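Local coordinates for protein pectinesterase (PDB 5C1E) that catalyses the hydrolysis of the methyl esters of pectin, releasing methanol and leaving free galacturonate units along the polysaccharide, at residues V97-F101 with A125-G129; L57-T63 with G100-I106; I163-V169 with D194-A199; G86-K90 with D140-K145. All coordinates share one frame; numbering follows the deposited sequence.

Contact 1. Residues V97-F101 with A125-G129; sequences VSDGF and ADQLG. With NAG (2-acetamido-2-deoxy-beta-D-glucopyranose), chain B.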
loop_
_atom_site.group_PDB
_atom_site.type_symbol
_atom_site.label_atom_id
_atom_site.label_comp_id
_atom_site.label_asym_id
_atom_site.label_seq_id
_atom_site.Cartn_x
_atom_site.Cartn_y
_atom_site.Cartn_z
ATOM N N VAL A 97 -11.074 -7.914 0.324
ATOM C CA VAL A 97 -11.351 -8.855 1.414
ATOM C C VAL A 97 -11.199 -10.316 0.963
ATOM O O VAL A 97 -11.752 -11.242 1.572
ATOM C CB VAL A 97 -12.725 -8.600 2.052
ATOM C CG1 VAL A 97 -12.746 -7.230 2.695
ATOM C CG2 VAL A 97 -13.851 -8.756 1.036
ATOM N N SER A 98 -10.389 -10.537 -0.065
ATOM C CA SER A 98 -10.232 -11.869 -0.635
ATOM C C SER A 98 -8.800 -12.357 -0.402
ATOM O O SER A 98 -7.837 -11.800 -0.966
ATOM C CB SER A 98 -10.569 -11.807 -2.133
ATOM O OG SER A 98 -10.338 -13.037 -2.795
ATOM N N ASP A 99 -8.645 -13.413 0.402
ATOM C CA ASP A 99 -7.323 -14.004 0.601
ATOM C C ASP A 99 -6.620 -14.322 -0.725
ATOM O O ASP A 99 -7.240 -14.773 -1.688
ATOM C CB ASP A 99 -7.395 -15.291 1.423
ATOM C CG ASP A 99 -7.672 -15.047 2.900
ATOM O OD1 ASP A 99 -7.539 -13.917 3.419
ATOM O OD2 ASP A 99 -8.015 -16.041 3.560
ATOM N N GLY A 100 -5.317 -14.081 -0.759
ATOM C CA GLY A 100 -4.486 -14.504 -1.882
ATOM C C GLY A 100 -4.589 -13.632 -3.115
ATOM O O GLY A 100 -4.009 -13.959 -4.147
ATOM N N PHE A 101 -5.334 -12.530 -3.024
ATOM C CA PHE A 101 -5.474 -11.606 -4.146
ATOM C C PHE A 101 -4.099 -11.044 -4.555
ATOM O O PHE A 101 -3.255 -10.733 -3.696
ATOM C CB PHE A 101 -6.417 -10.462 -3.749
ATOM C CG PHE A 101 -6.580 -9.398 -4.796
ATOM C CD1 PHE A 101 -7.306 -9.645 -5.956
ATOM C CD2 PHE A 101 -6.045 -8.121 -4.602
ATOM C CE1 PHE A 101 -7.481 -8.649 -6.909
ATOM C CE2 PHE A 101 -6.224 -7.126 -5.540
ATOM C CZ PHE A 101 -6.935 -7.393 -6.707
ATOM N N ALA A 125 -7.239 -8.841 4.220
ATOM C CA ALA A 125 -7.162 -10.279 3.957
ATOM C C ALA A 125 -5.688 -10.704 3.967
ATOM O O ALA A 125 -4.779 -9.873 4.022
ATOM C CB ALA A 125 -7.795 -10.612 2.618
ATOM N N ASP A 126 -5.452 -12.007 3.926
ATOM C CA ASP A 126 -4.091 -12.534 3.980
ATOM C C ASP A 126 -3.511 -12.847 2.602
ATOM O O ASP A 126 -4.239 -13.093 1.637
ATOM C CB ASP A 126 -4.052 -13.830 4.799
ATOM C CG ASP A 126 -4.224 -13.606 6.287
ATOM O OD1 ASP A 126 -3.594 -12.685 6.857
ATOM O OD2 ASP A 126 -4.964 -14.403 6.906
ATOM N N GLN A 127 -2.184 -12.880 2.552
ATOM C CA GLN A 127 -1.417 -13.185 1.343
ATOM C C GLN A 127 -1.795 -12.282 0.173
ATOM O O GLN A 127 -2.047 -12.751 -0.940
ATOM C CB GLN A 127 -1.554 -14.676 0.998
ATOM C CG GLN A 127 -1.162 -15.524 2.189
ATOM C CD GLN A 127 -0.873 -16.977 1.884
ATOM O OE1 GLN A 127 -1.130 -17.484 0.788
ATOM N NE2 GLN A 127 -0.326 -17.666 2.879
ATOM N N LEU A 128 -1.871 -10.983 0.453
ATOM C CA LEU A 128 -2.136 -9.973 -0.568
ATOM C C LEU A 128 -0.845 -9.497 -1.192
ATOM O O LEU A 128 0.095 -9.090 -0.485
ATOM C CB LEU A 128 -2.884 -8.778 0.023
ATOM C CG LEU A 128 -4.204 -9.143 0.705
ATOM C CD1 LEU A 128 -4.929 -7.864 1.122
ATOM C CD2 LEU A 128 -5.089 -10.015 -0.190
ATOM N N GLY A 129 -0.786 -9.557 -2.515
ATOM C CA GLY A 129 0.422 -9.157 -3.257
ATOM C C GLY A 129 0.121 -8.069 -4.257
ATOM O O GLY A 129 -0.795 -8.216 -5.073
HETATM C C1 NAG B . -4.384 -20.325 -3.068
HETATM C C2 NAG B . -3.908 -21.609 -3.725
HETATM C C3 NAG B . -2.898 -22.221 -2.759
HETATM C C4 NAG B . -1.787 -21.201 -2.436
HETATM C C5 NAG B . -2.321 -19.785 -2.141
HETATM C C6 NAG B . -1.232 -18.723 -2.158
HETATM C C7 NAG B . -5.430 -22.734 -5.327
HETATM C C8 NAG B . -6.629 -23.622 -5.526
HETATM N N2 NAG B . -5.046 -22.461 -4.069
HETATM O O3 NAG B . -2.367 -23.413 -3.313
HETATM O O4 NAG B . -1.010 -21.642 -1.332
HETATM O O5 NAG B . -3.302 -19.410 -3.081
HETATM O O6 NAG B . -1.779 -17.484 -1.748
HETATM O O7 NAG B . -4.857 -22.304 -6.324
HETATM O O HOH W 1 -7.043 -16.165 6.149
HETATM O O HOH W 2 -0.931 -12.643 -3.414
#

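Contact 2. Residues L57-T63 with G100-I106; sequences LTLYGET and GFSMYNI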
loop_
_atom_site.group_PDB
_atom_site.type_symbol
_atom_site.label_atom_id
_atom_site.label_comp_id
_atom_site.label_asym_id
_atom_site.label_seq_id
_atom_site.Cartn_x
_atom_site.Cartn_y
_atom_site.Cartn_z
ATOM N N LEU A 57 -7.715 -14.801 -6.867
ATOM C CA LEU A 57 -7.897 -13.881 -7.998
ATOM C C LEU A 57 -6.618 -13.106 -8.230
ATOM O O LEU A 57 -5.974 -12.658 -7.264
ATOM C CB LEU A 57 -9.041 -12.907 -7.719
ATOM C CG LEU A 57 -9.307 -11.808 -8.741
ATOM C CD1 LEU A 57 -9.790 -12.425 -10.043
ATOM C CD2 LEU A 57 -10.335 -10.823 -8.230
ATOM N N THR A 58 -6.254 -12.976 -9.506
ATOM C CA THR A 58 -5.205 -12.047 -9.950
ATOM C C THR A 58 -5.789 -11.020 -10.912
ATOM O O THR A 58 -6.481 -11.379 -11.888
ATOM C CB THR A 58 -4.040 -12.800 -10.625
ATOM O OG1 THR A 58 -3.511 -13.728 -9.690
ATOM C CG2 THR A 58 -2.933 -11.830 -11.045
ATOM N N LEU A 59 -5.534 -9.736 -10.630
ATOM C CA LEU A 59 -5.936 -8.651 -11.509
ATOM C C LEU A 59 -4.697 -8.034 -12.175
ATOM O O LEU A 59 -3.784 -7.585 -11.477
ATOM C CB LEU A 59 -6.672 -7.609 -10.680
ATOM C CG LEU A 59 -7.404 -6.439 -11.325
ATOM C CD1 LEU A 59 -8.494 -6.843 -12.317
ATOM C CD2 LEU A 59 -8.018 -5.642 -10.184
ATOM N N TYR A 60 -4.658 -8.047 -13.509
ATOM C CA TYR A 60 -3.521 -7.549 -14.268
ATOM C C TYR A 60 -3.900 -6.319 -15.035
ATOM O O TYR A 60 -4.909 -6.321 -15.731
ATOM C CB TYR A 60 -3.105 -8.548 -15.335
ATOM C CG TYR A 60 -2.607 -9.875 -14.871
ATOM C CD1 TYR A 60 -1.341 -10.006 -14.328
ATOM C CD2 TYR A 60 -3.375 -11.016 -15.032
ATOM C CE1 TYR A 60 -0.851 -11.250 -13.944
ATOM C CE2 TYR A 60 -2.893 -12.253 -14.648
ATOM C CZ TYR A 60 -1.625 -12.363 -14.110
ATOM O OH TYR A 60 -1.163 -13.594 -13.716
ATOM N N GLY A 61 -3.052 -5.302 -14.983
ATOM C CA GLY A 61 -3.211 -4.119 -15.810
ATOM C C GLY A 61 -2.300 -4.133 -17.018
ATOM O O GLY A 61 -1.190 -4.661 -16.983
ATOM N N GLU A 62 -2.782 -3.539 -18.093
ATOM C CA GLU A 62 -2.004 -3.364 -19.312
ATOM C C GLU A 62 -0.821 -2.449 -19.058
ATOM O O GLU A 62 -0.976 -1.396 -18.432
ATOM C CB GLU A 62 -2.896 -2.771 -20.416
ATOM C CG GLU A 62 -2.159 -2.511 -21.711
ATOM C CD GLU A 62 -3.031 -1.936 -22.808
ATOM O OE1 GLU A 62 -4.240 -1.823 -22.637
ATOM O OE2 GLU A 62 -2.472 -1.580 -23.866
ATOM N N THR A 63 0.361 -2.859 -19.516
ATOM C CA THR A 63 1.549 -2.010 -19.439
ATOM C C THR A 63 2.668 -2.471 -20.355
ATOM O O THR A 63 2.827 -3.657 -20.577
ATOM C CB THR A 63 2.105 -1.940 -17.987
ATOM O OG1 THR A 63 3.285 -1.133 -17.961
ATOM C CG2 THR A 63 2.425 -3.319 -17.437
ATOM N N GLY A 100 -5.317 -14.081 -0.759
ATOM C CA GLY A 100 -4.486 -14.504 -1.882
ATOM C C GLY A 100 -4.589 -13.632 -3.115
ATOM O O GLY A 100 -4.009 -13.959 -4.147
ATOM N N PHE A 101 -5.334 -12.530 -3.024
ATOM C CA PHE A 101 -5.474 -11.606 -4.146
ATOM C C PHE A 101 -4.099 -11.044 -4.555
ATOM O O PHE A 101 -3.255 -10.733 -3.696
ATOM C CB PHE A 101 -6.417 -10.462 -3.749
ATOM C CG PHE A 101 -6.580 -9.398 -4.796
ATOM C CD1 PHE A 101 -7.306 -9.645 -5.956
ATOM C CD2 PHE A 101 -6.045 -8.121 -4.602
ATOM C CE1 PHE A 101 -7.481 -8.649 -6.909
ATOM C CE2 PHE A 101 -6.224 -7.126 -5.540
ATOM C CZ PHE A 101 -6.935 -7.393 -6.707
ATOM N N SER A 102 -3.888 -10.924 -5.862
ATOM C CA SER A 102 -2.696 -10.263 -6.402
ATOM C C SER A 102 -3.120 -9.230 -7.419
ATOM O O SER A 102 -4.044 -9.477 -8.201
ATOM C CB SER A 102 -1.764 -11.273 -7.055
ATOM O OG SER A 102 -1.419 -12.277 -6.145
ATOM N N MET A 103 -2.454 -8.078 -7.425
ATOM C CA MET A 103 -2.753 -7.043 -8.401
ATOM C C MET A 103 -1.440 -6.549 -9.013
ATOM O O MET A 103 -0.452 -6.346 -8.297
ATOM C CB MET A 103 -3.553 -5.906 -7.760
ATOM C CG MET A 103 -4.052 -4.874 -8.762
ATOM S SD MET A 103 -5.282 -3.770 -8.049
ATOM C CE MET A 103 -4.277 -2.634 -7.115
ATOM N N TYR A 104 -1.430 -6.420 -10.336
ATOM C CA TYR A 104 -0.245 -6.035 -11.095
ATOM C C TYR A 104 -0.539 -4.842 -11.961
ATOM O O TYR A 104 -1.464 -4.875 -12.786
ATOM C CB TYR A 104 0.222 -7.163 -12.036
ATOM C CG TYR A 104 0.752 -8.398 -11.367
ATOM C CD1 TYR A 104 -0.119 -9.366 -10.881
ATOM C CD2 TYR A 104 2.134 -8.614 -11.212
ATOM C CE1 TYR A 104 0.353 -10.494 -10.265
ATOM C CE2 TYR A 104 2.611 -9.774 -10.618
ATOM C CZ TYR A 104 1.703 -10.704 -10.155
ATOM O OH TYR A 104 2.100 -11.845 -9.534
ATOM N N ASN A 105 0.272 -3.802 -11.803
ATOM C CA ASN A 105 0.274 -2.662 -12.736
ATOM C C ASN A 105 -1.069 -1.947 -12.897
ATOM O O ASN A 105 -1.528 -1.695 -14.017
ATOM C CB ASN A 105 0.815 -3.127 -14.089
ATOM C CG ASN A 105 2.125 -3.847 -13.954
ATOM O OD1 ASN A 105 2.229 -5.048 -14.220
ATOM N ND2 ASN A 105 3.143 -3.124 -13.519
ATOM N N ILE A 106 -1.681 -1.631 -11.754
ATOM C CA ILE A 106 -2.942 -0.883 -11.703
ATOM C C ILE A 106 -2.757 0.314 -10.777
ATOM O O ILE A 106 -2.108 0.193 -9.730
ATOM C CB ILE A 106 -4.095 -1.801 -11.260
ATOM C CG1 ILE A 106 -4.363 -2.803 -12.399
ATOM C CG2 ILE A 106 -5.323 -0.977 -10.886
ATOM C CD1 ILE A 106 -5.687 -3.457 -12.437
HETATM O O HOH W 3 -3.388 -14.289 -6.693
HETATM O O HOH W 4 0.963 -14.119 -11.575
HETATM O O HOH W 5 -1.935 -0.235 -16.226
#

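Contact 3. Residues I163-V169 with D194-A199; sequences IFGDASV and DSGWYA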
loop_
_atom_site.group_PDB
_atom_site.type_symbol
_atom_site.label_atom_id
_atom_site.label_comp_id
_atom_site.label_asym_id
_atom_site.label_seq_id
_atom_site.Cartn_x
_atom_site.Cartn_y
_atom_site.Cartn_z
ATOM N N ILE A 163 -0.150 5.276 5.145
ATOM C CA ILE A 163 -0.024 3.811 5.255
ATOM C C ILE A 163 -0.411 3.513 6.694
ATOM O O ILE A 163 0.283 3.927 7.610
ATOM C CB ILE A 163 1.400 3.321 4.960
ATOM C CG1 ILE A 163 1.815 3.736 3.548
ATOM C CG2 ILE A 163 1.497 1.803 5.134
ATOM C CD1 ILE A 163 3.293 3.537 3.246
ATOM N N PHE A 164 -1.565 2.897 6.891
ATOM C CA PHE A 164 -2.146 2.798 8.228
ATOM C C PHE A 164 -2.957 1.521 8.402
ATOM O O PHE A 164 -3.477 0.976 7.436
ATOM C CB PHE A 164 -2.987 4.073 8.559
ATOM C CG PHE A 164 -4.342 4.106 7.901
ATOM C CD1 PHE A 164 -4.456 4.312 6.527
ATOM C CD2 PHE A 164 -5.493 3.930 8.642
ATOM C CE1 PHE A 164 -5.694 4.311 5.917
ATOM C CE2 PHE A 164 -6.734 3.925 8.035
ATOM C CZ PHE A 164 -6.840 4.119 6.680
ATOM N N GLY A 165 -3.062 1.072 9.658
ATOM C CA GLY A 165 -3.783 -0.161 10.000
ATOM C C GLY A 165 -2.883 -1.152 10.694
ATOM O O GLY A 165 -1.757 -0.806 11.110
ATOM N N ASP A 166 -3.374 -2.386 10.806
ATOM C CA ASP A 166 -2.729 -3.448 11.587
ATOM C C ASP A 166 -2.326 -4.682 10.761
ATOM O O ASP A 166 -2.151 -5.795 11.306
ATOM C CB ASP A 166 -3.625 -3.884 12.742
ATOM C CG ASP A 166 -2.918 -4.801 13.717
ATOM O OD1 ASP A 166 -1.736 -4.592 14.022
ATOM O OD2 ASP A 166 -3.559 -5.763 14.156
ATOM N N ALA A 167 -2.171 -4.491 9.462
ATOM C CA ALA A 167 -1.587 -5.515 8.610
ATOM C C ALA A 167 -0.172 -5.794 9.055
ATOM O O ALA A 167 0.489 -4.913 9.626
ATOM C CB ALA A 167 -1.585 -5.057 7.161
ATOM N N SER A 168 0.311 -6.999 8.770
ATOM C CA SER A 168 1.733 -7.246 8.839
ATOM C C SER A 168 2.231 -7.162 7.407
ATOM O O SER A 168 1.885 -8.010 6.567
ATOM C CB SER A 168 2.062 -8.586 9.470
ATOM O OG SER A 168 3.411 -8.573 9.861
ATOM N N VAL A 169 3.013 -6.120 7.130
ATOM C CA VAL A 169 3.206 -5.684 5.747
ATOM C C VAL A 169 4.650 -5.366 5.433
ATOM O O VAL A 169 5.358 -4.742 6.232
ATOM C CB VAL A 169 2.258 -4.498 5.405
ATOM C CG1 VAL A 169 2.420 -3.372 6.405
ATOM C CG2 VAL A 169 2.442 -4.019 3.968
ATOM N N ASP A 194 0.196 -9.604 19.192
ATOM C CA ASP A 194 0.223 -9.257 17.783
ATOM C C ASP A 194 1.654 -9.398 17.236
ATOM O O ASP A 194 2.563 -8.669 17.626
ATOM C CB ASP A 194 -0.282 -7.807 17.634
ATOM C CG ASP A 194 -0.506 -7.379 16.180
ATOM O OD1 ASP A 194 0.225 -7.804 15.265
ATOM O OD2 ASP A 194 -1.405 -6.543 15.964
ATOM N N SER A 195 1.848 -10.326 16.316
ATOM C CA SER A 195 3.183 -10.597 15.797
ATOM C C SER A 195 3.522 -9.758 14.562
ATOM O O SER A 195 4.544 -9.966 13.943
ATOM C CB SER A 195 3.319 -12.081 15.471
ATOM O OG SER A 195 2.380 -12.445 14.490
ATOM N N GLY A 196 2.670 -8.800 14.226
ATOM C CA GLY A 196 2.844 -8.009 13.024
ATOM C C GLY A 196 3.906 -6.923 13.068
ATOM O O GLY A 196 4.288 -6.439 14.130
ATOM N N TRP A 197 4.395 -6.582 11.879
ATOM C CA TRP A 197 5.333 -5.481 11.644
ATOM C C TRP A 197 4.891 -4.751 10.388
ATOM O O TRP A 197 4.315 -5.364 9.480
ATOM C CB TRP A 197 6.753 -5.974 11.325
ATOM C CG TRP A 197 7.521 -6.644 12.424
ATOM C CD1 TRP A 197 7.253 -7.865 13.006
ATOM C CD2 TRP A 197 8.719 -6.157 13.048
ATOM N NE1 TRP A 197 8.196 -8.138 13.973
ATOM C CE2 TRP A 197 9.106 -7.106 14.011
ATOM C CE3 TRP A 197 9.490 -4.997 12.894
ATOM C CZ2 TRP A 197 10.229 -6.923 14.823
ATOM C CZ3 TRP A 197 10.619 -4.824 13.687
ATOM C CH2 TRP A 197 10.966 -5.777 14.647
ATOM N N TYR A 198 5.212 -3.464 10.311
ATOM C CA TYR A 198 5.480 -2.839 9.014
ATOM C C TYR A 198 6.994 -2.885 8.798
ATOM O O TYR A 198 7.774 -2.427 9.663
ATOM C CB TYR A 198 5.137 -1.356 8.969
ATOM C CG TYR A 198 3.677 -0.929 9.050
ATOM C CD1 TYR A 198 2.677 -1.744 9.599
ATOM C CD2 TYR A 198 3.325 0.358 8.643
ATOM C CE1 TYR A 198 1.359 -1.310 9.671
ATOM C CE2 TYR A 198 2.030 0.811 8.727
ATOM C CZ TYR A 198 1.051 -0.010 9.240
ATOM O OH TYR A 198 -0.206 0.490 9.308
ATOM N N ALA A 199 7.391 -3.349 7.629
ATOM C CA ALA A 199 8.786 -3.269 7.209
ATOM C C ALA A 199 8.850 -2.505 5.898
ATOM O O ALA A 199 8.252 -2.916 4.902
ATOM C CB ALA A 199 9.385 -4.658 7.053
HETATM O O HOH W 6 -0.161 -6.976 12.694
#

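Contact 4. Residues G86-K90 with D140-K145; sequences GSLDK and DTLYVK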
loop_
_atom_site.group_PDB
_atom_site.type_symbol
_atom_site.label_atom_id
_atom_site.label_comp_id
_atom_site.label_asym_id
_atom_site.label_seq_id
_atom_site.Cartn_x
_atom_site.Cartn_y
_atom_site.Cartn_z
ATOM N N GLY A 86 -19.482 6.843 5.610
ATOM C CA GLY A 86 -19.919 6.172 6.836
ATOM C C GLY A 86 -18.860 5.343 7.544
ATOM O O GLY A 86 -19.043 4.993 8.698
ATOM N N SER A 87 -17.772 4.994 6.857
ATOM C CA SER A 87 -16.620 4.355 7.500
ATOM C C SER A 87 -15.394 4.485 6.614
ATOM O O SER A 87 -15.512 4.844 5.441
ATOM C CB SER A 87 -16.882 2.873 7.745
ATOM O OG SER A 87 -16.857 2.144 6.525
ATOM N N LEU A 88 -14.220 4.195 7.173
ATOM C CA LEU A 88 -12.998 4.123 6.361
ATOM C C LEU A 88 -13.124 3.139 5.203
ATOM O O LEU A 88 -12.821 3.486 4.070
ATOM C CB LEU A 88 -11.797 3.720 7.215
ATOM C CG LEU A 88 -11.367 4.788 8.223
ATOM C CD1 LEU A 88 -10.418 4.148 9.233
ATOM C CD2 LEU A 88 -10.731 5.975 7.509
ATOM N N ASP A 89 -13.572 1.917 5.499
ATOM C CA ASP A 89 -13.729 0.873 4.478
ATOM C C ASP A 89 -14.686 1.268 3.369
ATOM O O ASP A 89 -14.428 0.985 2.203
ATOM C CB ASP A 89 -14.213 -0.442 5.097
ATOM C CG ASP A 89 -13.110 -1.185 5.801
ATOM O OD1 ASP A 89 -11.978 -0.668 5.821
ATOM O OD2 ASP A 89 -13.379 -2.266 6.361
ATOM N N LYS A 90 -15.782 1.928 3.734
ATOM C CA LYS A 90 -16.784 2.364 2.752
ATOM C C LYS A 90 -16.313 3.514 1.883
ATOM O O LYS A 90 -16.915 3.749 0.843
ATOM C CB LYS A 90 -18.112 2.747 3.425
ATOM C CG LYS A 90 -18.884 1.559 3.956
ATOM C CD LYS A 90 -20.164 1.967 4.672
ATOM C CE LYS A 90 -20.844 0.730 5.232
ATOM N NZ LYS A 90 -22.086 1.052 5.994
ATOM N N ASP A 140 -5.007 9.101 4.706
ATOM C CA ASP A 140 -5.375 7.680 4.793
ATOM C C ASP A 140 -5.409 6.936 3.425
ATOM O O ASP A 140 -6.298 6.135 3.161
ATOM C CB ASP A 140 -6.734 7.530 5.474
ATOM C CG ASP A 140 -6.694 7.779 6.960
ATOM O OD1 ASP A 140 -5.742 8.366 7.464
ATOM O OD2 ASP A 140 -7.676 7.384 7.637
ATOM N N THR A 141 -4.444 7.213 2.556
ATOM C CA THR A 141 -4.419 6.594 1.219
ATOM C C THR A 141 -4.521 5.076 1.226
ATOM O O THR A 141 -5.377 4.520 0.554
ATOM C CB THR A 141 -3.152 6.979 0.438
ATOM O OG1 THR A 141 -3.024 8.418 0.389
ATOM C CG2 THR A 141 -3.204 6.392 -0.969
ATOM N N LEU A 142 -3.616 4.413 1.941
ATOM C CA LEU A 142 -3.502 2.962 1.911
ATOM C C LEU A 142 -3.795 2.360 3.271
ATOM O O LEU A 142 -3.007 2.472 4.232
ATOM C CB LEU A 142 -2.122 2.547 1.396
ATOM C CG LEU A 142 -1.879 1.051 1.233
ATOM C CD1 LEU A 142 -2.752 0.434 0.153
ATOM C CD2 LEU A 142 -0.407 0.833 0.951
ATOM N N TYR A 143 -4.950 1.722 3.351
ATOM C CA TYR A 143 -5.405 1.149 4.596
ATOM C C TYR A 143 -4.959 -0.286 4.612
ATOM O O TYR A 143 -5.635 -1.140 4.055
ATOM C CB TYR A 143 -6.914 1.254 4.684
ATOM C CG TYR A 143 -7.553 0.954 6.030
ATOM C CD1 TYR A 143 -6.803 0.706 7.184
ATOM C CD2 TYR A 143 -8.928 0.946 6.146
ATOM C CE1 TYR A 143 -7.427 0.450 8.407
ATOM C CE2 TYR A 143 -9.555 0.707 7.357
ATOM C CZ TYR A 143 -8.803 0.468 8.489
ATOM O OH TYR A 143 -9.455 0.218 9.694
ATOM N N VAL A 144 -3.775 -0.526 5.187
ATOM C CA VAL A 144 -3.282 -1.891 5.353
ATOM C C VAL A 144 -3.913 -2.428 6.653
ATOM O O VAL A 144 -3.291 -2.496 7.703
ATOM C CB VAL A 144 -1.747 -1.964 5.307
ATOM C CG1 VAL A 144 -1.267 -1.550 3.914
ATOM C CG2 VAL A 144 -1.060 -1.097 6.362
ATOM N N LYS A 145 -5.189 -2.757 6.557
ATOM C CA LYS A 145 -6.027 -2.908 7.735
ATOM C C LYS A 145 -5.678 -4.145 8.544
ATOM O O LYS A 145 -5.545 -4.087 9.775
ATOM C CB LYS A 145 -7.509 -2.958 7.317
ATOM C CG LYS A 145 -8.456 -3.196 8.481
ATOM C CD LYS A 145 -9.908 -3.116 8.024
ATOM C CE LYS A 145 -10.825 -3.037 9.232
ATOM N NZ LYS A 145 -12.236 -3.129 8.806
#

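Contact 1. Residues V97-F101 with A125-G129
Two successive turns of the right-handed parallel beta-helix meet here at a corner, where the type II turn S98-F101 rests on the equivalent bend A125-G129 of the next turn. D99 reaches across to the backbone: its OD1 accepts from D126 N at 2.9 Å, the N-H approaching from above the carboxylate, 37° out of its plane. With CG beside its own backbone N (chi1 -73°), the D99 carboxylate hangs over the neighbouring bend, and OD1 also lies 3.4 Å from A125 CB. A water donating to OD2 of both D99 and D126 bridges the two carboxylates and probably eases the repulsion between like charges, while D126 OD1 is taken up by T148 N. Beside them, G100 N gives a 2.8 Å bond to D126 O, and G100 CA comes 3.1 Å from Q127 O in a CA-H...O contact. Farther on, G129 N donates to F101 O at 3.0 Å, so the corner leads directly into sheet pairing. On the inner side, the CD2 methyl of L128 is pressed 3.8 Å from F101 CB and 3.4 Å from S98 O. Q127 faces the outside next to the N-acetylglucosamine carried by the protein, with W294 also at its side chain. Inward, F101 and L128 both pack on V96 of strand 94-96; F101 also meets strand 57-61, and the L128 backbone bonds to T148 and Y150.

Contact 2. Residues L57-T63 with G100-I106
Strands 57-61 and 102-104 run parallel in adjacent turns of the beta-helix, their axes approaching to 4.7 Å with 7° between their directions, tied by S102 N to L57 O, L59 N to S102 O, Y104 N to L59 O and G61 N to Y104 O. Side chains alternate between the outside and the hydrophobic interior. Outside, the Y60 and Y104 side chains run side by side in the same direction, their rings slid so far that they barely overlap: the centroids are 5.3 Å apart and the planes 29° from parallel. The CG2 methyl of T58, anti to its backbone N, touches both rings; it comes to the edge of Y104, 3.6 Å from CE1, and sits over one face of Y60 near the rim. Y104 OH is held by D296. Inside, L59 is central: its CB rests 4.0 Å from F101 CZ, its CD2 runs alongside M103 SD, and its CG meets I106 CD1 at 3.6 Å, the two chains crossing at about a right angle. L57 CD2 lies against F101 CE1. At the outer start of the pair, one water donates to L57 O and G100 O (2.6 Å from the latter) and accepts from T58 OG1 and S102 OG.

Contact 3. Residues I163-V169 with D194-A199
Y198 turns the edge of its ring to the backbone of 163-165 and one face to V169, and so gains the largest burial in the contact. The hydroxyl donates to G165 O at 2.7 Å, arriving from above the carbonyl plane, 44° out of it. That one face of the ring carries the CG1 methyl of V169, 4.0 Å from the centroid, in a CH-pi contact. V169 points this methyl at the ring because chi1 (54°) places CG1 in the crowded position between its backbone N and carbonyl carbon. I163 O lies in the ring plane at its edge, and I163 CG2 adds a methyl 3.8 Å from Y198 CE2, so the ring is bounded at both face and rim. Backbone bonds from V169 N to W197 O and from A199 N to V169 O pair strands 168-172 and 198-201 in parallel register; strand 163-165 belongs to another sheet of the beta-helix, so the tyrosine spans the interior from one sheet to the next. S168 extends this pairing through its side chain: OG, anti to the backbone N, accepts from W197 N at 3.0 Å and is also bonded to V286 O of helix 283-287. Before this strand D194 forms an Asx turn, its OD1 taking G196 N. The D194 carboxylate meets that of D166 from the opposite direction, planes 70° apart, with D166 OD1 2.8 Å from D194 OD2; at that separation one of the two acids probably carries a proton. A water lies 2.7 Å from both D194 OD1 and D166 O, though it has more acceptors in reach than protons to give.

Contact 4. Residues G86-K90 with D140-K145
L88 and Y143 cross at about a right angle, the leucine laying its CB 3.8 Å from Y143 CE2 while its CD1 reaches toward the hydroxyl end of the same ring. Its other methyl, CD2, turns to the carboxylate of D140 and stops 3.4 Å from OD2. D89, in the conformer described, one of two modelled, also stands across Y143, its carboxylate plane 50° from the ring plane and OD1 only 3.2 Å from CE2. The ring is thus approached obliquely by both residues of the loop. K145 completes the group: its CB sits over one face of Y143, toward the rim and 3.6 Å above the plane, and the chain runs out fully extended to bring NZ to D89 OD2 at 2.8 Å, a salt bridge made on the syn side and 28° out of the carboxylate plane. The loop after helix 82-85 thereby leans on strand 142-146 beside the active site: D140 lies next to D161, the predicted catalytic aspartate, and F164 stacks on Y143. In the same conformer D89 OD1 is buried without a polar partner, and the lysine's charge on OD2 probably offsets part of the cost of burying it.

Contacts 1 and 2 share G100 and F101 and join directly, M103 N lying 2.9 Å from G129 O, so strands 57-61, 102-104 and 128-131 follow one another in a single sheet. Contact 3 reaches the same sheet farther along the beta-helix, with its centre 14 Å from that of contact 1 and 22 Å from that of contact 2. Contacts 3 and 4 touch through D166 N to K145 O and A167 N to V144 O, each 2.9 Å, and through F164 on Y143. These two border the predicted active site: D140 and F164 come within about 4 and 5 Å of D161, side chain to side chain. The glycan lies by contacts 1 and 2.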